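Local coordinates for protein fructokinase (PDB 5EYN) that phosphorylates fructose at the expense of ATP, as a metal-binding sugar kinase of the PfkB (ribokinase-like) family, at residues L230-V233 with G239-V242; V199-E204 with A267-L272; E205-L210 with Q214-G219; G166-F171 with D281-A286. All coordinates share one frame; numbering follows the deposited sequence.

Contact 1: L230-V233 with G239-V242; sequences LVVV and GALV. With ADP (adenosine-5'-diphosphate), chain E.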
loop_
_atom_site.group_PDB
_atom_site.type_symbol
_atom_site.label_atom_id
_atom_site.label_comp_id
_atom_site.label_asym_id
_atom_site.label_seq_id
_atom_site.Cartn_x
_atom_site.Cartn_y
_atom_site.Cartn_z
ATOM N N LEU A 230 -19.145 -1.926 -31.582
ATOM C CA LEU A 230 -19.974 -2.393 -30.488
ATOM C C LEU A 230 -19.727 -1.575 -29.243
ATOM O O LEU A 230 -18.605 -1.506 -28.754
ATOM C CB LEU A 230 -19.681 -3.858 -30.189
ATOM C CG LEU A 230 -20.336 -4.454 -28.940
ATOM C CD1 LEU A 230 -21.860 -4.321 -28.985
ATOM C CD2 LEU A 230 -19.935 -5.905 -28.791
ATOM N N VAL A 231 -20.788 -0.955 -28.737
ATOM C CA VAL A 231 -20.747 -0.236 -27.475
ATOM C C VAL A 231 -21.730 -0.921 -26.550
ATOM O O VAL A 231 -22.865 -1.222 -26.927
ATOM C CB VAL A 231 -21.139 1.250 -27.638
ATOM C CG1 VAL A 231 -21.336 1.911 -26.293
ATOM C CG2 VAL A 231 -20.080 2.003 -28.424
ATOM N N VAL A 232 -21.286 -1.180 -25.329
ATOM C CA VAL A 232 -22.151 -1.732 -24.319
ATOM C C VAL A 232 -22.131 -0.770 -23.144
ATOM O O VAL A 232 -21.065 -0.330 -22.725
ATOM C CB VAL A 232 -21.671 -3.110 -23.884
ATOM C CG1 VAL A 232 -22.577 -3.656 -22.800
ATOM C CG2 VAL A 232 -21.632 -4.040 -25.069
ATOM N N VAL A 233 -23.307 -0.411 -22.648
ATOM C CA VAL A 233 -23.418 0.444 -21.485
ATOM C C VAL A 233 -24.071 -0.381 -20.396
ATOM O O VAL A 233 -25.233 -0.788 -20.528
ATOM C CB VAL A 233 -24.284 1.694 -21.758
ATOM C CG1 VAL A 233 -24.264 2.622 -20.540
ATOM C CG2 VAL A 233 -23.808 2.417 -23.010
ATOM N N GLY A 239 -29.129 -4.581 -16.377
ATOM C CA GLY A 239 -28.462 -5.307 -17.439
ATOM C C GLY A 239 -27.510 -4.433 -18.227
ATOM O O GLY A 239 -26.575 -3.846 -17.675
ATOM N N ALA A 240 -27.738 -4.361 -19.534
ATOM C CA ALA A 240 -26.852 -3.615 -20.411
ATOM C C ALA A 240 -27.576 -3.155 -21.660
ATOM O O ALA A 240 -28.431 -3.862 -22.196
ATOM C CB ALA A 240 -25.670 -4.462 -20.793
ATOM N N LEU A 241 -27.241 -1.951 -22.103
ATOM C CA LEU A 241 -27.684 -1.439 -23.384
ATOM C C LEU A 241 -26.624 -1.790 -24.408
ATOM O O LEU A 241 -25.446 -1.510 -24.222
ATOM C CB LEU A 241 -27.906 0.068 -23.309
ATOM C CG LEU A 241 -28.483 0.687 -24.590
ATOM C CD1 LEU A 241 -29.123 2.026 -24.309
ATOM C CD2 LEU A 241 -27.426 0.879 -25.651
ATOM N N VAL A 242 -27.056 -2.401 -25.499
ATOM C CA VAL A 242 -26.159 -2.851 -26.552
ATOM C C VAL A 242 -26.397 -1.979 -27.777
ATOM O O VAL A 242 -27.511 -1.908 -28.281
ATOM C CB VAL A 242 -26.431 -4.323 -26.898
ATOM C CG1 VAL A 242 -25.479 -4.801 -27.973
ATOM C CG2 VAL A 242 -26.326 -5.200 -25.651
HETATM P PB ADP E . -18.567 -3.071 -11.256
HETATM O O1B ADP E . -17.452 -4.081 -11.327
HETATM O O2B ADP E . -18.077 -1.709 -11.695
HETATM O O3B ADP E . -19.058 -3.000 -9.831
HETATM P PA ADP E . -21.209 -2.968 -12.133
HETATM O O1A ADP E . -21.553 -3.060 -10.656
HETATM O O2A ADP E . -21.136 -1.499 -12.483
HETATM O O3A ADP E . -19.745 -3.555 -12.212
HETATM O "O5'" ADP E . -22.316 -3.642 -13.076
HETATM C "C5'" ADP E . -21.963 -4.316 -14.233
HETATM C "C4'" ADP E . -22.826 -5.504 -14.588
HETATM O "O4'" ADP E . -22.912 -6.385 -13.491
HETATM C "C3'" ADP E . -24.219 -5.198 -15.010
HETATM O "O3'" ADP E . -24.280 -4.872 -16.366
HETATM C "C2'" ADP E . -24.898 -6.476 -14.727
HETATM O "O2'" ADP E . -24.645 -7.445 -15.672
HETATM C "C1'" ADP E . -24.219 -6.888 -13.483
HETATM N N9 ADP E . -24.863 -6.441 -12.280
HETATM C C8 ADP E . -24.485 -5.442 -11.461
HETATM N N7 ADP E . -25.318 -5.353 -10.436
HETATM C C5 ADP E . -26.256 -6.293 -10.563
HETATM C C6 ADP E . -27.358 -6.693 -9.824
HETATM N N6 ADP E . -27.721 -6.024 -8.616
HETATM N N1 ADP E . -28.097 -7.709 -10.260
HETATM C C2 ADP E . -27.811 -8.384 -11.389
HETATM N N3 ADP E . -26.744 -8.026 -12.140
HETATM C C4 ADP E . -25.975 -7.003 -11.743
#
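The beta hairpin of strands 230-234 and 240-244, near one end of the large sheet, is closed here by V233 and L241, an antiparallel hydrogen-bonded pair. V233 N donates to L241 O at 2.9 Å. The return bond from L241 N to V233 O is 2.8 Å long. Beside this pair, V232 and V242 form the non-hydrogen-bonded pair, and the CA-H of V232 leans on L241 O, 3.3 Å from V232 CA.

The two faces of the hairpin have different neighbours. On the face of V232 and V242, V232 CG1 rests on A240 CB at 3.8 Å. With CG1 anti to its backbone N (chi1 -179°), V242 turns that methyl toward L230, and V242 CG1 meets L230 CD1 at the same distance. Helices 264-278 and 285-302 pack over this face, with F268 against both V232 and A240. V233 and L241 occupy the other face, where L241 touches I216 and L220 of helix 216-222.

At its turn end the hairpin becomes part of the nucleotide pocket. G239 presents its carbonyl to the ribose, and ADP O3' donates a 2.8 Å hydrogen bond to G239 O.

Contact 2: V199-E204 with A267-L272; sequences VVKFSE and AFVGGL. With ADP (adenosine-5'-diphosphate), chain E.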
loop_
_atom_site.group_PDB
_atom_site.type_symbol
_atom_site.label_atom_id
_atom_site.label_comp_id
_atom_site.label_asym_id
_atom_site.label_seq_id
_atom_site.Cartn_x
_atom_site.Cartn_y
_atom_site.Cartn_z
ATOM N N VAL A 199 -14.643 -2.686 -29.505
ATOM C CA VAL A 199 -15.662 -2.844 -28.479
ATOM C C VAL A 199 -15.346 -1.894 -27.340
ATOM O O VAL A 199 -14.203 -1.855 -26.875
ATOM C CB VAL A 199 -15.645 -4.280 -27.925
ATOM C CG1 VAL A 199 -16.665 -4.468 -26.801
ATOM C CG2 VAL A 199 -15.913 -5.290 -29.022
ATOM N N VAL A 200 -16.336 -1.123 -26.895
ATOM C CA VAL A 200 -16.143 -0.268 -25.737
ATOM C C VAL A 200 -17.295 -0.533 -24.779
ATOM O O VAL A 200 -18.460 -0.562 -25.193
ATOM C CB VAL A 200 -16.106 1.224 -26.111
ATOM C CG1 VAL A 200 -15.848 2.071 -24.874
ATOM C CG2 VAL A 200 -15.065 1.473 -27.176
ATOM N N LYS A 201 -16.952 -0.740 -23.512
ATOM C CA LYS A 201 -17.923 -0.933 -22.442
ATOM C C LYS A 201 -17.787 0.235 -21.479
ATOM O O LYS A 201 -16.682 0.540 -21.026
ATOM C CB LYS A 201 -17.668 -2.257 -21.727
ATOM C CG LYS A 201 -18.635 -2.552 -20.572
ATOM C CD LYS A 201 -18.212 -1.859 -19.265
ATOM C CE LYS A 201 -18.727 -2.516 -18.017
ATOM N NZ LYS A 201 -17.981 -2.059 -16.827
ATOM N N PHE A 202 -18.917 0.882 -21.215
ATOM C CA PHE A 202 -19.010 1.975 -20.260
ATOM C C PHE A 202 -20.015 1.579 -19.202
ATOM O O PHE A 202 -20.995 0.928 -19.520
ATOM C CB PHE A 202 -19.615 3.239 -20.888
ATOM C CG PHE A 202 -18.885 3.808 -22.078
ATOM C CD1 PHE A 202 -17.876 4.736 -21.907
ATOM C CD2 PHE A 202 -19.295 3.500 -23.354
ATOM C CE1 PHE A 202 -17.252 5.316 -22.994
ATOM C CE2 PHE A 202 -18.678 4.087 -24.451
ATOM C CZ PHE A 202 -17.650 4.988 -24.266
ATOM N N SER A 203 -19.846 2.047 -17.975
ATOM C CA SER A 203 -20.997 2.158 -17.107
ATOM C C SER A 203 -21.769 3.390 -17.561
ATOM O O SER A 203 -21.231 4.268 -18.249
ATOM C CB SER A 203 -20.595 2.319 -15.648
ATOM O OG SER A 203 -20.106 3.626 -15.441
ATOM N N GLU A 204 -23.034 3.462 -17.175
ATOM C CA GLU A 204 -23.863 4.611 -17.515
ATOM C C GLU A 204 -23.180 5.893 -17.049
ATOM O O GLU A 204 -23.131 6.892 -17.764
ATOM C CB GLU A 204 -25.239 4.455 -16.854
ATOM C CG GLU A 204 -26.188 5.615 -17.046
ATOM C CD GLU A 204 -27.571 5.327 -16.478
ATOM O OE1 GLU A 204 -27.801 4.189 -16.005
ATOM O OE2 GLU A 204 -28.422 6.237 -16.512
ATOM N N ALA A 267 -16.166 -8.862 -14.593
ATOM C CA ALA A 267 -16.764 -10.176 -14.819
ATOM C C ALA A 267 -17.633 -10.123 -16.076
ATOM O O ALA A 267 -17.633 -11.023 -16.912
ATOM C CB ALA A 267 -17.616 -10.565 -13.617
ATOM N N PHE A 268 -18.396 -9.047 -16.184
ATOM C CA PHE A 268 -19.206 -8.763 -17.362
ATOM C C PHE A 268 -18.345 -8.778 -18.628
ATOM O O PHE A 268 -18.642 -9.488 -19.583
ATOM C CB PHE A 268 -19.894 -7.409 -17.173
ATOM C CG PHE A 268 -20.779 -6.998 -18.321
ATOM C CD1 PHE A 268 -22.159 -7.181 -18.265
ATOM C CD2 PHE A 268 -20.240 -6.434 -19.461
ATOM C CE1 PHE A 268 -22.969 -6.789 -19.324
ATOM C CE2 PHE A 268 -21.045 -6.069 -20.530
ATOM C CZ PHE A 268 -22.407 -6.236 -20.459
ATOM N N VAL A 269 -17.256 -8.022 -18.617
ATOM C CA VAL A 269 -16.384 -7.979 -19.776
ATOM C C VAL A 269 -15.810 -9.353 -20.064
ATOM O O VAL A 269 -15.691 -9.763 -21.222
ATOM C CB VAL A 269 -15.254 -6.952 -19.566
ATOM C CG1 VAL A 269 -14.189 -7.065 -20.649
ATOM C CG2 VAL A 269 -15.845 -5.578 -19.523
ATOM N N GLY A 270 -15.435 -10.077 -19.017
ATOM C CA GLY A 270 -14.918 -11.421 -19.204
ATOM C C GLY A 270 -15.876 -12.354 -19.916
ATOM O O GLY A 270 -15.486 -13.077 -20.834
ATOM N N GLY A 271 -17.143 -12.335 -19.517
ATOM C CA GLY A 271 -18.123 -13.154 -20.209
ATOM C C GLY A 271 -18.320 -12.723 -21.651
ATOM O O GLY A 271 -18.395 -13.558 -22.564
ATOM N N LEU A 272 -18.409 -11.414 -21.856
ATOM C CA LEU A 272 -18.555 -10.846 -23.185
ATOM C C LEU A 272 -17.418 -11.289 -24.082
ATOM O O LEU A 272 -17.635 -11.846 -25.168
ATOM C CB LEU A 272 -18.558 -9.329 -23.088
ATOM C CG LEU A 272 -18.672 -8.570 -24.406
ATOM C CD1 LEU A 272 -20.016 -8.803 -25.052
ATOM C CD2 LEU A 272 -18.456 -7.090 -24.173
HETATM P PB ADP E . -18.567 -3.071 -11.256
HETATM O O1B ADP E . -17.452 -4.081 -11.327
HETATM O O2B ADP E . -18.077 -1.709 -11.695
HETATM O O3B ADP E . -19.058 -3.000 -9.831
HETATM P PA ADP E . -21.209 -2.968 -12.133
HETATM O O1A ADP E . -21.553 -3.060 -10.656
HETATM O O2A ADP E . -21.136 -1.499 -12.483
HETATM O O3A ADP E . -19.745 -3.555 -12.212
HETATM O "O5'" ADP E . -22.316 -3.642 -13.076
HETATM C "C5'" ADP E . -21.963 -4.316 -14.233
HETATM C "C4'" ADP E . -22.826 -5.504 -14.588
HETATM O "O4'" ADP E . -22.912 -6.385 -13.491
HETATM C "C3'" ADP E . -24.219 -5.198 -15.010
HETATM O "O3'" ADP E . -24.280 -4.872 -16.366
HETATM C "C2'" ADP E . -24.898 -6.476 -14.727
HETATM O "O2'" ADP E . -24.645 -7.445 -15.672
HETATM C "C1'" ADP E . -24.219 -6.888 -13.483
HETATM N N9 ADP E . -24.863 -6.441 -12.280
HETATM C C8 ADP E . -24.485 -5.442 -11.461
HETATM N N7 ADP E . -25.318 -5.353 -10.436
HETATM C C5 ADP E . -26.256 -6.293 -10.563
HETATM C C6 ADP E . -27.358 -6.693 -9.824
HETATM N N6 ADP E . -27.721 -6.024 -8.616
HETATM N N1 ADP E . -28.097 -7.709 -10.260
HETATM C C2 ADP E . -27.811 -8.384 -11.389
HETATM N N3 ADP E . -26.744 -8.026 -12.140
HETATM C C4 ADP E . -25.975 -7.003 -11.743
#
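A buried lysine, K201, lays its aliphatic stem on a helix and leads its amino end into the active site. K201 CG sits 4.2 Å from V269 CG2 and 4.3 Å from F268 CE2, approaching the phenyl ring obliquely. The torsions explain this: CG is anti to the backbone N (chi1 180°), and the chain bends at chi2 (-83°) before running on extended, carrying NZ alongside the helix toward its N-terminal end and the phosphates.

Two residues earlier, on the same face of the strand, V199 CG1 and L272 CD2 meet tip to tip at 4.1 Å. Strand 199-203 and the segment of helix 264-278 run roughly antiparallel, their axes 10.5 Å apart, so the side chains fill the interval without any hydrogen bond crossing it. This is the helix-on-sheet layering of the ribokinase-like alpha/beta core.

F268 also borders the nucleotide: ADP O2' lies at its ring edge, 3.6 Å from F268 CD1. K201 NZ makes a long, weak ion pair with D172. The chemistry divides the lysine in two: an apolar stem held by V269 and F268, and a polar end placed beside the calcium ion and the beryllium trifluoride, about 4 and 5 Å from the side chain.

Contact 3: E205-L210 with Q214-G219; sequences EELQFL and QSIEEG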
loop_
_atom_site.group_PDB
_atom_site.type_symbol
_atom_site.label_atom_id
_atom_site.label_comp_id
_atom_site.label_asym_id
_atom_site.label_seq_id
_atom_site.Cartn_x
_atom_site.Cartn_y
_atom_site.Cartn_z
ATOM N N GLU A 205 -22.646 5.854 -15.836
ATOM C CA GLU A 205 -22.005 7.022 -15.262
ATOM C C GLU A 205 -20.743 7.414 -16.047
ATOM O O GLU A 205 -20.505 8.575 -16.315
ATOM C CB GLU A 205 -21.686 6.740 -13.791
ATOM C CG GLU A 205 -22.926 6.549 -12.890
ATOM C CD GLU A 205 -23.661 5.204 -13.039
ATOM O OE1 GLU A 205 -23.127 4.232 -13.625
ATOM O OE2 GLU A 205 -24.807 5.129 -12.532
ATOM N N GLU A 206 -19.945 6.438 -16.441
ATOM C CA GLU A 206 -18.728 6.731 -17.180
ATOM C C GLU A 206 -19.032 7.337 -18.551
ATOM O O GLU A 206 -18.321 8.221 -19.010
ATOM C CB GLU A 206 -17.889 5.463 -17.312
ATOM C CG GLU A 206 -17.228 5.074 -16.016
ATOM C CD GLU A 206 -16.708 3.648 -15.996
ATOM O OE1 GLU A 206 -15.749 3.404 -15.249
ATOM O OE2 GLU A 206 -17.257 2.776 -16.707
ATOM N N LEU A 207 -20.039 6.816 -19.237
ATOM C CA LEU A 207 -20.392 7.331 -20.551
ATOM C C LEU A 207 -20.764 8.789 -20.424
ATOM O O LEU A 207 -20.299 9.626 -21.193
ATOM C CB LEU A 207 -21.556 6.548 -21.147
ATOM C CG LEU A 207 -22.112 7.121 -22.446
ATOM C CD1 LEU A 207 -21.038 7.137 -23.512
ATOM C CD2 LEU A 207 -23.317 6.328 -22.914
ATOM N N GLN A 208 -21.589 9.106 -19.433
ATOM C CA GLN A 208 -22.022 10.487 -19.250
ATOM C C GLN A 208 -20.866 11.402 -18.867
ATOM O O GLN A 208 -20.761 12.513 -19.367
ATOM C CB GLN A 208 -23.157 10.571 -18.225
ATOM C CG GLN A 208 -24.427 9.945 -18.760
ATOM C CD GLN A 208 -25.619 10.072 -17.838
ATOM O OE1 GLN A 208 -25.652 10.912 -16.932
ATOM N NE2 GLN A 208 -26.620 9.236 -18.074
ATOM N N PHE A 209 -19.993 10.925 -17.991
ATOM C CA PHE A 209 -18.841 11.712 -17.563
ATOM C C PHE A 209 -17.932 12.015 -18.748
ATOM O O PHE A 209 -17.510 13.141 -18.945
ATOM C CB PHE A 209 -18.058 10.961 -16.489
ATOM C CG PHE A 209 -16.837 11.685 -16.019
ATOM C CD1 PHE A 209 -16.930 12.664 -15.041
ATOM C CD2 PHE A 209 -15.595 11.397 -16.553
ATOM C CE1 PHE A 209 -15.815 13.332 -14.607
ATOM C CE2 PHE A 209 -14.466 12.067 -16.110
ATOM C CZ PHE A 209 -14.580 13.034 -15.143
ATOM N N LEU A 210 -17.640 11.002 -19.546
ATOM C CA LEU A 210 -16.669 11.164 -20.623
ATOM C C LEU A 210 -17.189 12.008 -21.769
ATOM O O LEU A 210 -16.404 12.579 -22.512
ATOM C CB LEU A 210 -16.241 9.799 -21.149
ATOM C CG LEU A 210 -15.330 9.027 -20.203
ATOM C CD1 LEU A 210 -15.228 7.573 -20.632
ATOM C CD2 LEU A 210 -13.937 9.658 -20.115
ATOM N N GLN A 214 -26.013 14.142 -19.816
ATOM C CA GLN A 214 -26.859 13.853 -18.667
ATOM C C GLN A 214 -27.748 12.638 -18.878
ATOM O O GLN A 214 -28.588 12.330 -18.032
ATOM C CB GLN A 214 -27.725 15.073 -18.335
ATOM C CG GLN A 214 -26.919 16.322 -17.982
ATOM C CD GLN A 214 -26.075 16.147 -16.730
ATOM O OE1 GLN A 214 -26.514 15.545 -15.756
ATOM N NE2 GLN A 214 -24.842 16.645 -16.769
ATOM N N SER A 215 -27.564 11.941 -19.999
ATOM C CA SER A 215 -28.342 10.746 -20.281
ATOM C C SER A 215 -27.562 9.823 -21.200
ATOM O O SER A 215 -26.644 10.253 -21.898
ATOM C CB SER A 215 -29.661 11.113 -20.947
ATOM O OG SER A 215 -29.446 11.532 -22.280
ATOM N N ILE A 216 -27.936 8.548 -21.199
ATOM C CA ILE A 216 -27.310 7.565 -22.075
ATOM C C ILE A 216 -27.565 7.929 -23.546
ATOM O O ILE A 216 -26.659 7.868 -24.380
ATOM C CB ILE A 216 -27.832 6.148 -21.773
ATOM C CG1 ILE A 216 -27.376 5.709 -20.381
ATOM C CG2 ILE A 216 -27.327 5.169 -22.802
ATOM C CD1 ILE A 216 -27.986 4.422 -19.922
ATOM N N GLU A 217 -28.796 8.326 -23.850
ATOM C CA GLU A 217 -29.157 8.736 -25.203
ATOM C C GLU A 217 -28.210 9.825 -25.698
ATOM O O GLU A 217 -27.658 9.738 -26.791
ATOM C CB GLU A 217 -30.597 9.246 -25.226
ATOM C CG GLU A 217 -31.060 9.815 -26.556
ATOM C CD GLU A 217 -32.522 10.241 -26.523
ATOM O OE1 GLU A 217 -32.864 11.167 -25.756
ATOM O OE2 GLU A 217 -33.337 9.641 -27.254
ATOM N N GLU A 218 -28.014 10.859 -24.891
ATOM C CA GLU A 218 -27.127 11.937 -25.286
ATOM C C GLU A 218 -25.674 11.476 -25.360
ATOM O O GLU A 218 -24.932 11.887 -26.250
ATOM C CB GLU A 218 -27.264 13.121 -24.324
ATOM C CG GLU A 218 -28.642 13.769 -24.332
ATOM C CD GLU A 218 -28.916 14.541 -25.606
ATOM O OE1 GLU A 218 -27.953 14.798 -26.362
ATOM O OE2 GLU A 218 -30.093 14.886 -25.858
ATOM N N GLY A 219 -25.261 10.622 -24.430
ATOM C CA GLY A 219 -23.913 10.088 -24.471
ATOM C C GLY A 219 -23.648 9.272 -25.727
ATOM O O GLY A 219 -22.590 9.392 -26.346
#
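Q208 and L207 carry this contact between two consecutive short helices, 204-211 and 216-222, joined by a tight connection on the face of the large sheet that carries V233 and L241. The Q208 side chain, with CG anti to the carbonyl carbon (chi1 -69°) and extended beyond it, lays its amide flat against the backbone where the second helix begins. The amide plane and the peptide plane between Q214 and S215 are within about 20° of parallel, Q208 OE1 lying 3.3 Å from Q214 C. At the other corner of the amide, Q208 NE2 is 3.2 Å from S215 CA. No hydrogen bond forms across: OE1 faces the carbonyl O of Q214, another acceptor, and NE2 faces the backbone N atoms of S215 and I216, both donors. Contact is therefore flat packing of one amide on another.

L207 points toward the second helix, and its other neighbours include F202 of strand 199-203. L207 CD2 meets I216 CG2 at 4.2 Å, and L207 CD1 lies 3.9 Å from G219 O. G219, having no side chain, lets the helix backbone close onto this leucine, with G219 CA only 4.0 Å from L207 CG.

The backbone that Q208 rests on is itself fixed by an N-cap: S215 OG accepts from E218 N at 3.1 Å, with an N-H...O angle of 164°.

Contact 4: G166-F171 with D281-A286; sequences GGYVSF and DWHNQA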
loop_
_atom_site.group_PDB
_atom_site.type_symbol
_atom_site.label_atom_id
_atom_site.label_comp_id
_atom_site.label_asym_id
_atom_site.label_seq_id
_atom_site.Cartn_x
_atom_site.Cartn_y
_atom_site.Cartn_z
ATOM N N GLY A 166 -4.326 -7.243 -37.461
ATOM C CA GLY A 166 -5.653 -7.763 -37.729
ATOM C C GLY A 166 -6.313 -8.414 -36.530
ATOM O O GLY A 166 -7.164 -9.288 -36.676
ATOM N N GLY A 167 -5.922 -7.984 -35.341
ATOM C CA GLY A 167 -6.608 -8.353 -34.124
ATOM C C GLY A 167 -7.693 -7.347 -33.796
ATOM O O GLY A 167 -7.970 -6.425 -34.568
ATOM N N TYR A 168 -8.302 -7.518 -32.633
ATOM C CA TYR A 168 -9.431 -6.707 -32.219
ATOM C C TYR A 168 -9.126 -6.107 -30.864
ATOM O O TYR A 168 -8.424 -6.707 -30.049
ATOM C CB TYR A 168 -10.693 -7.560 -32.129
ATOM C CG TYR A 168 -10.997 -8.286 -33.406
ATOM C CD1 TYR A 168 -11.379 -7.588 -34.532
ATOM C CD2 TYR A 168 -10.914 -9.663 -33.483
ATOM C CE1 TYR A 168 -11.656 -8.234 -35.719
ATOM C CE2 TYR A 168 -11.174 -10.321 -34.668
ATOM C CZ TYR A 168 -11.553 -9.598 -35.785
ATOM O OH TYR A 168 -11.828 -10.250 -36.973
ATOM N N VAL A 169 -9.679 -4.926 -30.623
ATOM C CA VAL A 169 -9.386 -4.168 -29.421
ATOM C C VAL A 169 -10.650 -3.882 -28.638
ATOM O O VAL A 169 -11.625 -3.355 -29.166
ATOM C CB VAL A 169 -8.700 -2.832 -29.780
ATOM C CG1 VAL A 169 -8.473 -2.006 -28.523
ATOM C CG2 VAL A 169 -7.400 -3.091 -30.511
ATOM N N SER A 170 -10.613 -4.260 -27.366
ATOM C CA SER A 170 -11.671 -3.983 -26.418
ATOM C C SER A 170 -11.155 -2.977 -25.394
ATOM O O SER A 170 -10.028 -3.086 -24.927
ATOM C CB SER A 170 -12.064 -5.296 -25.737
ATOM O OG SER A 170 -12.952 -5.132 -24.643
ATOM N N PHE A 171 -11.987 -2.009 -25.040
ATOM C CA PHE A 171 -11.623 -0.980 -24.084
ATOM C C PHE A 171 -12.762 -0.765 -23.102
ATOM O O PHE A 171 -13.922 -0.630 -23.502
ATOM C CB PHE A 171 -11.295 0.316 -24.844
ATOM C CG PHE A 171 -10.840 1.462 -23.973
ATOM C CD1 PHE A 171 -9.782 1.315 -23.105
ATOM C CD2 PHE A 171 -11.465 2.695 -24.043
ATOM C CE1 PHE A 171 -9.369 2.353 -22.310
ATOM C CE2 PHE A 171 -11.039 3.741 -23.268
ATOM C CZ PHE A 171 -10.003 3.562 -22.388
ATOM N N ASP A 281 -17.751 -15.478 -36.032
ATOM C CA ASP A 281 -17.849 -14.107 -36.503
ATOM C C ASP A 281 -18.447 -13.259 -35.400
ATOM O O ASP A 281 -19.660 -13.170 -35.246
ATOM C CB ASP A 281 -18.712 -14.022 -37.759
ATOM C CG ASP A 281 -18.838 -12.605 -38.283
ATOM O OD1 ASP A 281 -18.088 -11.718 -37.813
ATOM O OD2 ASP A 281 -19.689 -12.381 -39.167
ATOM N N TRP A 282 -17.589 -12.637 -34.615
ATOM C CA TRP A 282 -18.078 -11.923 -33.457
ATOM C C TRP A 282 -18.970 -10.735 -33.814
ATOM O O TRP A 282 -19.747 -10.285 -32.982
ATOM C CB TRP A 282 -16.916 -11.505 -32.571
ATOM C CG TRP A 282 -16.107 -10.336 -33.060
ATOM C CD1 TRP A 282 -14.941 -10.386 -33.754
ATOM C CD2 TRP A 282 -16.391 -8.942 -32.857
ATOM N NE1 TRP A 282 -14.472 -9.117 -33.986
ATOM C CE2 TRP A 282 -15.352 -8.213 -33.454
ATOM C CE3 TRP A 282 -17.424 -8.248 -32.227
ATOM C CZ2 TRP A 282 -15.310 -6.819 -33.434
ATOM C CZ3 TRP A 282 -17.380 -6.863 -32.200
ATOM C CH2 TRP A 282 -16.334 -6.166 -32.800
ATOM N N HIS A 283 -18.876 -10.230 -35.042
ATOM C CA HIS A 283 -19.711 -9.100 -35.442
ATOM C C HIS A 283 -21.182 -9.466 -35.608
ATOM O O HIS A 283 -22.039 -8.592 -35.725
ATOM C CB HIS A 283 -19.229 -8.514 -36.768
ATOM C CG HIS A 283 -17.846 -7.947 -36.717
ATOM N ND1 HIS A 283 -16.748 -8.633 -37.184
ATOM C CD2 HIS A 283 -17.382 -6.767 -36.246
ATOM C CE1 HIS A 283 -15.665 -7.897 -37.008
ATOM N NE2 HIS A 283 -16.023 -6.759 -36.442
ATOM N N ASN A 284 -21.480 -10.753 -35.627
ATOM C CA ASN A 284 -22.838 -11.202 -35.876
ATOM C C ASN A 284 -23.747 -10.787 -34.718
ATOM O O ASN A 284 -23.397 -10.950 -33.548
ATOM C CB ASN A 284 -22.845 -12.716 -36.050
ATOM C CG ASN A 284 -24.235 -13.278 -36.143
ATOM O OD1 ASN A 284 -24.870 -13.550 -35.128
ATOM N ND2 ASN A 284 -24.718 -13.463 -37.366
ATOM N N GLN A 285 -24.920 -10.255 -35.037
ATOM C CA GLN A 285 -25.774 -9.687 -34.003
ATOM C C GLN A 285 -26.219 -10.750 -32.985
ATOM O O GLN A 285 -26.222 -10.482 -31.792
ATOM C CB GLN A 285 -26.963 -8.948 -34.625
ATOM C CG GLN A 285 -27.642 -7.944 -33.692
ATOM C CD GLN A 285 -26.741 -6.774 -33.275
ATOM O OE1 GLN A 285 -25.623 -6.611 -33.774
ATOM N NE2 GLN A 285 -27.233 -5.958 -32.355
ATOM N N ALA A 286 -26.540 -11.959 -33.443
ATOM C CA ALA A 286 -26.937 -13.029 -32.529
ATOM C C ALA A 286 -25.802 -13.382 -31.578
ATOM O O ALA A 286 -26.020 -13.629 -30.394
ATOM C CB ALA A 286 -27.371 -14.263 -33.309
#
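D281 OD1 is held by two N-H groups of H283, whose ring reaches Y168 across the contact. Backbone H283 N donates to D281 OD1 at 3.2 Å, from well above the carboxylate plane, making an Asx turn. The second bond, from H283 ND1, is weak. They brace a type I beta turn, D281 to N284, which leads into helix 285-302 with N284 as its N-cap.

This turn delivers W282 to the start of strand 168-172 in the large sheet. The indole meets Y168 edge-to-face, in a T-shaped pair with its five-membered ring 4.4 Å from the phenol ring, centroid to centroid, and planes at 75°. W282 takes the less common first torsion, chi1 76°, which leaves CG between its backbone N and carbonyl carbon and swings the pyrrole edge over Y168.

H283 NE2 sits over the rim of one indole face, with H283 CE1 4.2 Å from Y168 CE1. W138 on the neighbouring strand meets both Y168 and W282, so an aromatic cluster ties an inner strand to the link between helices 264-278 and 285-302. W282 NE1 stands 3.2 Å above the Y168 ring plane, over the middle of the ring and 3.4 Å from Y168 CE1.

From the N terminus, strand 168-172 opens contact 4 and its sheet neighbour 199-203 opens contact 2. Contact 3 then closes first, a short loop between helices 204-211 and 216-222, and contact 1 follows in series as the hairpin of strands 230-234 and 240-244. Helix 264-278 returns to close contact 2 around both of these, and the turn at 281-286 closes contact 4 around everything. No loops cross. Contacts 1, 2 and 4 share the nine-stranded sheet: V232 bonds to V200 and F202, and V199 and K201 bond to F171. I216 and L207 join contact 3 to contact 1 on the sheet's other side, while contacts 1 and 2 both touch ADP.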